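Long-range contacts in uncharacterized protein from DUF364 family (Desulfitobacterium hafniense, PDB 3L5O), which is of unknown function but pairs an enolase-like with a Rossmann-like fold and may take part in heavy-metal chelation: residues Y189-C194 with R214-G219; D38-G43 with Q72-L77; K87-V92 with V198-P203. All coordinates share one frame; numbering follows the deposited sequence.

The three contacts sample the two halves of a chain built from an enolase-like and a Rossmann-like fold. Contact 1 pairs two central strands of the seven-stranded sheet, whereas contact 2, centre to centre about 29 Å away and on the opposite side of the chain's centre, packs the end of helix 68-74 against edge strand 39-42 of the three-stranded sheet. Contact 3 bridges them, its centre about 17 Å from that of contact 1 and about 19 Å from that of contact 2. It touches contact 1 where Leu202 packs on Leu217 and Ile192, and contact 2 where Val92 meets Cys42. A bound imidazole, probably from the crystallisation liquor, lies beside both Thr193 and Asp199 and may mark a pocket.

Contact 1: residues Y189-C194 with R214-G219; sequences YVYITC and RITLVG
Strands 189-193 and 214-218 run parallel in exact register from Tyr189-Arg214 to Thr193-Val218, joined by five backbone hydrogen bonds, with their axes 4.7 Å apart at closest approach. The side chains then alternate between two faces. On one, CD2 of the Tyr191 ring lies 3.7 Å from CB of Thr216, while CG2 of Val218 comes to the ring edge. Water 1 sits over one face of that ring and hydrogen-bonds both Thr216 OG1 (2.9 Å) and the carbonyl O of Val190. Nearer the start of the strands, Tyr189 CD1 rests 3.9 Å from CB of Arg214, whose guanidinium goes on to a salt bridge with Glu138. On the other face Ile192 and Ile215 lie alongside each other and point the same way, CD1 of Ile192 being 3.8 Å from CG2 of Ile215. A bend at chi2 (72°) turns CD1 of Leu217 to within 3.4 Å of Ile192 O. The two parallel strands, joined through helices 195-199 and 202-208, form a beta-alpha-beta unit, consistent with the Rossmann-like fold of this part. Strand 143-147 bonds the far side of strand 189-193, strand 235-241 flanks 214-218, and helix 202-208 covers the isoleucine face through Leu202, Leu205 and Leu206.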
# COMPACT_ATOMS: atom_id res chain seq x y z
N TYR A 189 -3.07 10.51 15.51
CA TYR A 189 -3.49 9.64 14.41
C TYR A 189 -2.48 9.79 13.29
O TYR A 189 -2.07 10.90 12.97
CB TYR A 189 -4.87 10.01 13.88
CG TYR A 189 -5.95 9.75 14.88
CD1 TYR A 189 -6.54 8.49 14.96
CD2 TYR A 189 -6.36 10.74 15.79
CE1 TYR A 189 -7.52 8.23 15.90
CE2 TYR A 189 -7.36 10.47 16.75
CZ TYR A 189 -7.91 9.20 16.80
OH TYR A 189 -8.88 8.90 17.72
N VAL A 190 -2.11 8.67 12.69
CA VAL A 190 -1.13 8.67 11.59
C VAL A 190 -1.64 7.83 10.42
O VAL A 190 -2.14 6.73 10.61
CB VAL A 190 0.23 8.12 12.07
CG1 VAL A 190 1.21 8.04 10.93
CG2 VAL A 190 0.78 8.99 13.19
N TYR A 191 -1.54 8.38 9.22
CA TYR A 191 -1.79 7.67 7.97
C TYR A 191 -0.52 7.62 7.13
O TYR A 191 0.14 8.64 6.94
CB TYR A 191 -2.87 8.40 7.15
CG TYR A 191 -4.12 8.63 7.93
CD1 TYR A 191 -4.18 9.68 8.86
CD2 TYR A 191 -5.23 7.79 7.80
CE1 TYR A 191 -5.29 9.89 9.63
CE2 TYR A 191 -6.38 8.02 8.57
CZ TYR A 191 -6.39 9.07 9.49
OH TYR A 191 -7.48 9.33 10.29
N ILE A 192 -0.20 6.45 6.59
CA ILE A 192 1.01 6.27 5.85
C ILE A 192 0.68 5.61 4.51
O ILE A 192 0.05 4.55 4.46
CB ILE A 192 2.02 5.37 6.61
CG1 ILE A 192 2.36 5.94 8.00
CG2 ILE A 192 3.33 5.20 5.82
CD1 ILE A 192 2.99 4.89 8.93
N THR A 193 1.14 6.23 3.44
CA THR A 193 1.08 5.62 2.14
C THR A 193 1.74 4.23 2.04
O THR A 193 2.80 3.95 2.62
CB THR A 193 1.71 6.53 1.09
OG1 THR A 193 1.71 5.85 -0.17
CG2 THR A 193 3.24 6.82 1.40
N CYS A 194 1.10 3.36 1.28
CA CYS A 194 1.59 1.99 1.09
C CYS A 194 2.90 2.02 0.28
O CYS A 194 3.63 1.04 0.27
CB CYS A 194 0.52 1.16 0.39
SG CYS A 194 0.08 1.79 -1.26
N ARG A 214 -4.18 5.49 16.59
CA ARG A 214 -4.30 4.65 15.42
C ARG A 214 -3.36 5.02 14.29
O ARG A 214 -3.20 6.22 13.97
CB ARG A 214 -5.73 4.71 14.90
CG ARG A 214 -5.99 3.75 13.75
CD ARG A 214 -7.24 4.07 13.02
NE ARG A 214 -8.37 3.85 13.91
CZ ARG A 214 -9.53 4.50 13.83
NH1 ARG A 214 -9.75 5.43 12.90
NH2 ARG A 214 -10.49 4.20 14.71
N ILE A 215 -2.80 3.98 13.66
CA ILE A 215 -1.96 4.07 12.46
C ILE A 215 -2.63 3.27 11.33
O ILE A 215 -2.98 2.09 11.52
CB ILE A 215 -0.53 3.52 12.70
CG1 ILE A 215 0.11 4.12 13.93
CG2 ILE A 215 0.36 3.78 11.42
CD1 ILE A 215 1.26 3.28 14.47
N THR A 216 -2.81 3.91 10.18
CA THR A 216 -3.47 3.35 9.01
C THR A 216 -2.52 3.36 7.84
O THR A 216 -1.85 4.36 7.62
CB THR A 216 -4.68 4.24 8.64
OG1 THR A 216 -5.59 4.31 9.75
CG2 THR A 216 -5.51 3.65 7.51
N LEU A 217 -2.42 2.23 7.12
CA LEU A 217 -1.71 2.12 5.83
C LEU A 217 -2.72 2.26 4.73
O LEU A 217 -3.77 1.64 4.80
CB LEU A 217 -1.01 0.78 5.72
CG LEU A 217 0.09 0.65 4.67
CD1 LEU A 217 1.31 1.42 5.07
CD2 LEU A 217 0.43 -0.86 4.52
N VAL A 218 -2.46 3.15 3.77
CA VAL A 218 -3.47 3.57 2.80
C VAL A 218 -2.94 3.55 1.39
O VAL A 218 -1.82 3.99 1.12
CB VAL A 218 -3.94 5.07 3.04
CG1 VAL A 218 -5.05 5.46 2.06
CG2 VAL A 218 -4.38 5.30 4.43
N GLY A 219 -3.78 3.11 0.47
CA GLY A 219 -3.50 3.22 -0.94
C GLY A 219 -3.75 1.88 -1.62
O GLY A 219 -3.94 0.86 -0.97
O HOH W 1 -5.05 6.45 11.70
O HOH W 2 -0.72 5.64 -1.48

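Contact 2: residues D38-G43 with Q72-L77; sequences DELVCG and QNLLGL
Leu75 and Leu40 carry this small contact: Leu75 reaches the backbone of the strand, and Leu40 reaches the side chain of Leu74. The CD2 methyl of Leu75 sits 3.6 Å from the carbonyl O of Asp38 and 3.7 Å from the backbone N of Glu39, so one branch of the leucine lies against the peptide link that opens the strand. CD2 of Leu40 comes 4.1 Å from both CB and CD1 of Leu74, the two side chains crossing at a slant. With CG anti to the backbone N (chi1 167°), Leu40 extends from the strand toward the end of helix 68-74. Packing alone links the two segments, burying a modest 188 Å² in all. An edge strand of a three-stranded antiparallel meander, met here by the end of a helix, is consistent with the enolase-like part of the protein. From Leu74 the chain turns through a type II beta turn ending at Leu77, closed by the bond from Leu77 N to Leu74 O (3.0 Å), with Gly76 at the third position (phi 94°). On the strand side, Asp38 and Glu39 both face Arg50 in a classic beta bulge. Glu39 forms a salt bridge with Arg50, and Asp38 OD2 accepts from Gly52 N. Farther out, Gly76 and Leu77 bond to the backbone of Val37, tying the turn to the residue before the bulge, while Ile96 of helix 91-105 packs against Leu74.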
# COMPACT_ATOMS: atom_id res chain seq x y z
N ASP A 38 0.98 -15.48 -12.65
CA ASP A 38 0.40 -15.90 -13.95
C ASP A 38 0.45 -14.80 -15.02
O ASP A 38 0.36 -15.08 -16.22
CB ASP A 38 -1.03 -16.42 -13.75
CG ASP A 38 -1.06 -17.67 -12.92
OD1 ASP A 38 -0.24 -18.58 -13.21
OD2 ASP A 38 -1.80 -17.81 -11.93
N GLU A 39 0.58 -13.57 -14.57
CA GLU A 39 0.59 -12.40 -15.45
C GLU A 39 1.26 -11.27 -14.70
O GLU A 39 1.07 -11.14 -13.50
CB GLU A 39 -0.84 -12.03 -15.85
CG GLU A 39 -1.03 -11.62 -17.31
CD GLU A 39 -2.39 -10.94 -17.58
OE1 GLU A 39 -3.39 -11.22 -16.87
OE2 GLU A 39 -2.44 -10.11 -18.52
N LEU A 40 2.01 -10.43 -15.40
CA LEU A 40 2.78 -9.36 -14.78
C LEU A 40 3.03 -8.24 -15.78
O LEU A 40 3.57 -8.48 -16.85
CB LEU A 40 4.12 -9.89 -14.25
CG LEU A 40 5.18 -8.86 -13.85
CD1 LEU A 40 4.72 -7.87 -12.80
CD2 LEU A 40 6.40 -9.60 -13.34
N VAL A 41 2.61 -7.03 -15.42
CA VAL A 41 2.91 -5.84 -16.21
C VAL A 41 3.51 -4.75 -15.32
O VAL A 41 3.04 -4.52 -14.20
CB VAL A 41 1.66 -5.29 -16.93
CG1 VAL A 41 1.97 -3.95 -17.62
CG2 VAL A 41 1.14 -6.29 -17.95
N CYS A 42 4.55 -4.11 -15.85
CA CYS A 42 5.24 -3.02 -15.18
C CYS A 42 4.94 -1.74 -15.96
O CYS A 42 5.48 -1.53 -17.05
CB CYS A 42 6.75 -3.31 -15.16
SG CYS A 42 7.67 -2.66 -13.75
N GLY A 43 4.05 -0.92 -15.41
CA GLY A 43 3.68 0.35 -16.02
C GLY A 43 4.45 1.50 -15.41
O GLY A 43 5.28 1.28 -14.51
N GLN A 72 10.12 -10.75 -17.32
CA GLN A 72 9.98 -12.02 -18.02
C GLN A 72 10.23 -13.24 -17.11
O GLN A 72 9.46 -14.20 -17.15
CB GLN A 72 10.93 -12.05 -19.23
N ASN A 73 11.29 -13.18 -16.30
CA ASN A 73 11.68 -14.32 -15.44
C ASN A 73 10.68 -14.67 -14.36
O ASN A 73 10.56 -15.83 -13.99
CB ASN A 73 13.00 -14.02 -14.72
CG ASN A 73 14.23 -14.39 -15.53
OD1 ASN A 73 14.25 -15.40 -16.24
ND2 ASN A 73 15.28 -13.59 -15.37
N LEU A 74 9.95 -13.68 -13.84
CA LEU A 74 9.09 -13.95 -12.71
C LEU A 74 7.86 -14.74 -13.11
O LEU A 74 7.29 -15.46 -12.30
CB LEU A 74 8.72 -12.64 -11.99
CG LEU A 74 9.92 -11.90 -11.38
CD1 LEU A 74 9.50 -10.54 -10.87
CD2 LEU A 74 10.59 -12.74 -10.28
N LEU A 75 7.47 -14.63 -14.39
CA LEU A 75 6.35 -15.41 -14.90
C LEU A 75 6.56 -16.88 -14.66
O LEU A 75 7.60 -17.42 -15.02
CB LEU A 75 6.15 -15.21 -16.40
CG LEU A 75 5.25 -14.07 -16.81
CD1 LEU A 75 5.09 -14.14 -18.32
CD2 LEU A 75 3.88 -14.16 -16.09
N GLY A 76 5.57 -17.52 -14.06
CA GLY A 76 5.66 -18.93 -13.74
C GLY A 76 6.14 -19.25 -12.34
O GLY A 76 5.86 -20.32 -11.82
N LEU A 77 6.87 -18.33 -11.71
CA LEU A 77 7.45 -18.63 -10.41
C LEU A 77 6.37 -18.56 -9.37
O LEU A 77 5.36 -17.89 -9.55
CB LEU A 77 8.56 -17.62 -10.05
CG LEU A 77 9.87 -17.78 -10.85
CD1 LEU A 77 10.92 -16.79 -10.36
CD2 LEU A 77 10.39 -19.16 -10.75

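Contact 3: residues K87-V92 with V198-P203; sequences KSWNYV and VDKTLP. With IMD (imidazole), chain D.
Lys200 meets Trp89 mainly through its hydrocarbon chain. CE of the lysine stands over one face of the indole, 4.1 Å from the centroid of its six-membered ring, and CB of Lys200 lies 3.5 Å from CH2 of Trp89. The ammonium is farther off, so any cation-pi attraction is weak at most. A second CH-pi contact is made by Tyr91, over one face of whose ring CB of Asp199 sits 3.7 Å from the centroid; the ring and carboxylate planes are turned 59° apart. CG1 of Val198 also packs against CB of Tyr91. Polar bonds fix the lysine, whose chain is folded back by bends at chi2 and chi3. Lys200 NZ gives a bond of 2.7 Å to Ser88 O. Lys200 NZ also bonds Val198 O at 2.8 Å, with Val86 O as a further acceptor. Ser88 OG accepts from Asn90 N in an ST turn, and Asn90 occupies the N-cap of helix 91-105. Asp199 OD1 accepts from Thr201 N in an Asx turn and also from Thr201 OG1 (2.7 Å), both from the same face of its plane. Trp168 NE1 bonds Asp199 OD2, beside which lies an imidazole, probably from the crystallisation liquor, that may mark a pocket. Three carbonyls, Val86 O and Ser88 O from one family region and Val198 O from the other, gather round the ammonium and probably stabilise its charge, which lets Lys200 bridge the two.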
# COMPACT_ATOMS: atom_id res chain seq x y z
N LYS A 87 11.75 -6.74 -0.95
CA LYS A 87 12.87 -6.33 -0.14
C LYS A 87 14.00 -5.69 -0.92
O LYS A 87 14.98 -5.21 -0.31
CB LYS A 87 13.39 -7.52 0.63
CG LYS A 87 12.41 -8.21 1.59
CD LYS A 87 13.26 -9.21 2.39
CE LYS A 87 12.51 -10.07 3.38
NZ LYS A 87 12.62 -11.52 3.01
N SER A 88 13.83 -5.58 -2.23
CA SER A 88 14.89 -5.03 -3.07
C SER A 88 15.12 -3.55 -2.84
O SER A 88 14.18 -2.78 -2.61
CB SER A 88 14.56 -5.25 -4.54
OG SER A 88 15.52 -4.62 -5.34
N TRP A 89 16.39 -3.13 -2.91
CA TRP A 89 16.72 -1.69 -2.82
C TRP A 89 16.60 -1.00 -4.16
O TRP A 89 16.82 0.19 -4.26
CB TRP A 89 18.10 -1.50 -2.21
CG TRP A 89 18.08 -1.90 -0.79
CD1 TRP A 89 18.66 -3.01 -0.24
CD2 TRP A 89 17.34 -1.27 0.26
NE1 TRP A 89 18.36 -3.08 1.10
CE2 TRP A 89 17.55 -2.02 1.43
CE3 TRP A 89 16.52 -0.13 0.33
CZ2 TRP A 89 17.00 -1.67 2.65
CZ3 TRP A 89 15.97 0.22 1.54
CH2 TRP A 89 16.23 -0.54 2.69
N ASN A 90 16.25 -1.78 -5.19
CA ASN A 90 15.81 -1.26 -6.46
C ASN A 90 14.29 -1.15 -6.36
O ASN A 90 13.58 -2.14 -6.28
CB ASN A 90 16.24 -2.23 -7.58
CG ASN A 90 15.78 -1.78 -8.95
OD1 ASN A 90 14.62 -1.39 -9.15
ND2 ASN A 90 16.68 -1.82 -9.90
N TYR A 91 13.79 0.08 -6.35
CA TYR A 91 12.38 0.33 -6.11
C TYR A 91 11.39 -0.16 -7.20
O TYR A 91 10.25 -0.47 -6.88
CB TYR A 91 12.17 1.81 -5.71
CG TYR A 91 12.79 2.21 -4.32
CD1 TYR A 91 13.16 1.24 -3.36
CD2 TYR A 91 12.95 3.56 -3.98
CE1 TYR A 91 13.71 1.61 -2.10
CE2 TYR A 91 13.49 3.94 -2.73
CZ TYR A 91 13.86 2.97 -1.80
OH TYR A 91 14.38 3.37 -0.58
N VAL A 92 11.81 -0.26 -8.46
CA VAL A 92 10.94 -0.89 -9.47
C VAL A 92 10.75 -2.40 -9.18
O VAL A 92 9.67 -2.94 -9.34
CB VAL A 92 11.46 -0.69 -10.90
CG1 VAL A 92 10.63 -1.47 -11.90
CG2 VAL A 92 11.47 0.79 -11.24
N VAL A 198 7.32 -0.22 -0.21
CA VAL A 198 8.26 -0.32 -1.32
C VAL A 198 9.60 0.34 -1.01
O VAL A 198 10.67 -0.20 -1.29
CB VAL A 198 7.68 0.31 -2.59
CG1 VAL A 198 8.73 0.37 -3.69
CG2 VAL A 198 6.42 -0.45 -3.08
N ASP A 199 9.59 1.52 -0.41
CA ASP A 199 10.88 2.17 -0.18
C ASP A 199 11.54 1.84 1.18
O ASP A 199 12.64 2.28 1.45
CB ASP A 199 10.82 3.67 -0.51
CG ASP A 199 9.86 4.38 0.30
OD1 ASP A 199 9.58 3.88 1.41
OD2 ASP A 199 9.34 5.47 -0.08
N LYS A 200 10.88 1.00 1.98
CA LYS A 200 11.44 0.51 3.25
C LYS A 200 11.53 1.57 4.34
O LYS A 200 12.25 1.41 5.32
CB LYS A 200 12.78 -0.22 3.05
CG LYS A 200 12.68 -1.77 2.94
CD LYS A 200 12.04 -2.27 1.66
CE LYS A 200 12.98 -2.10 0.45
NZ LYS A 200 12.21 -2.44 -0.80
N THR A 201 10.74 2.63 4.21
CA THR A 201 10.60 3.63 5.29
C THR A 201 9.61 3.16 6.34
O THR A 201 9.62 3.67 7.47
CB THR A 201 10.14 5.00 4.73
OG1 THR A 201 8.98 4.85 3.90
CG2 THR A 201 11.23 5.58 3.85
N LEU A 202 8.77 2.19 5.99
CA LEU A 202 7.65 1.81 6.84
C LEU A 202 8.06 1.40 8.26
O LEU A 202 7.47 1.88 9.20
CB LEU A 202 6.78 0.72 6.19
CG LEU A 202 5.54 0.28 6.98
CD1 LEU A 202 4.56 1.41 7.18
CD2 LEU A 202 4.83 -0.87 6.26
N PRO A 203 9.03 0.50 8.45
CA PRO A 203 9.32 0.06 9.83
C PRO A 203 9.68 1.24 10.74
O PRO A 203 9.17 1.29 11.86
CB PRO A 203 10.45 -0.94 9.65
CG PRO A 203 10.34 -1.41 8.20
CD PRO A 203 9.84 -0.22 7.44
N1 IMD D . 6.44 8.25 1.04
C2 IMD D . 6.49 6.91 0.89
N3 IMD D . 7.49 6.43 1.65
C4 IMD D . 8.09 7.47 2.27
C5 IMD D . 7.43 8.62 1.88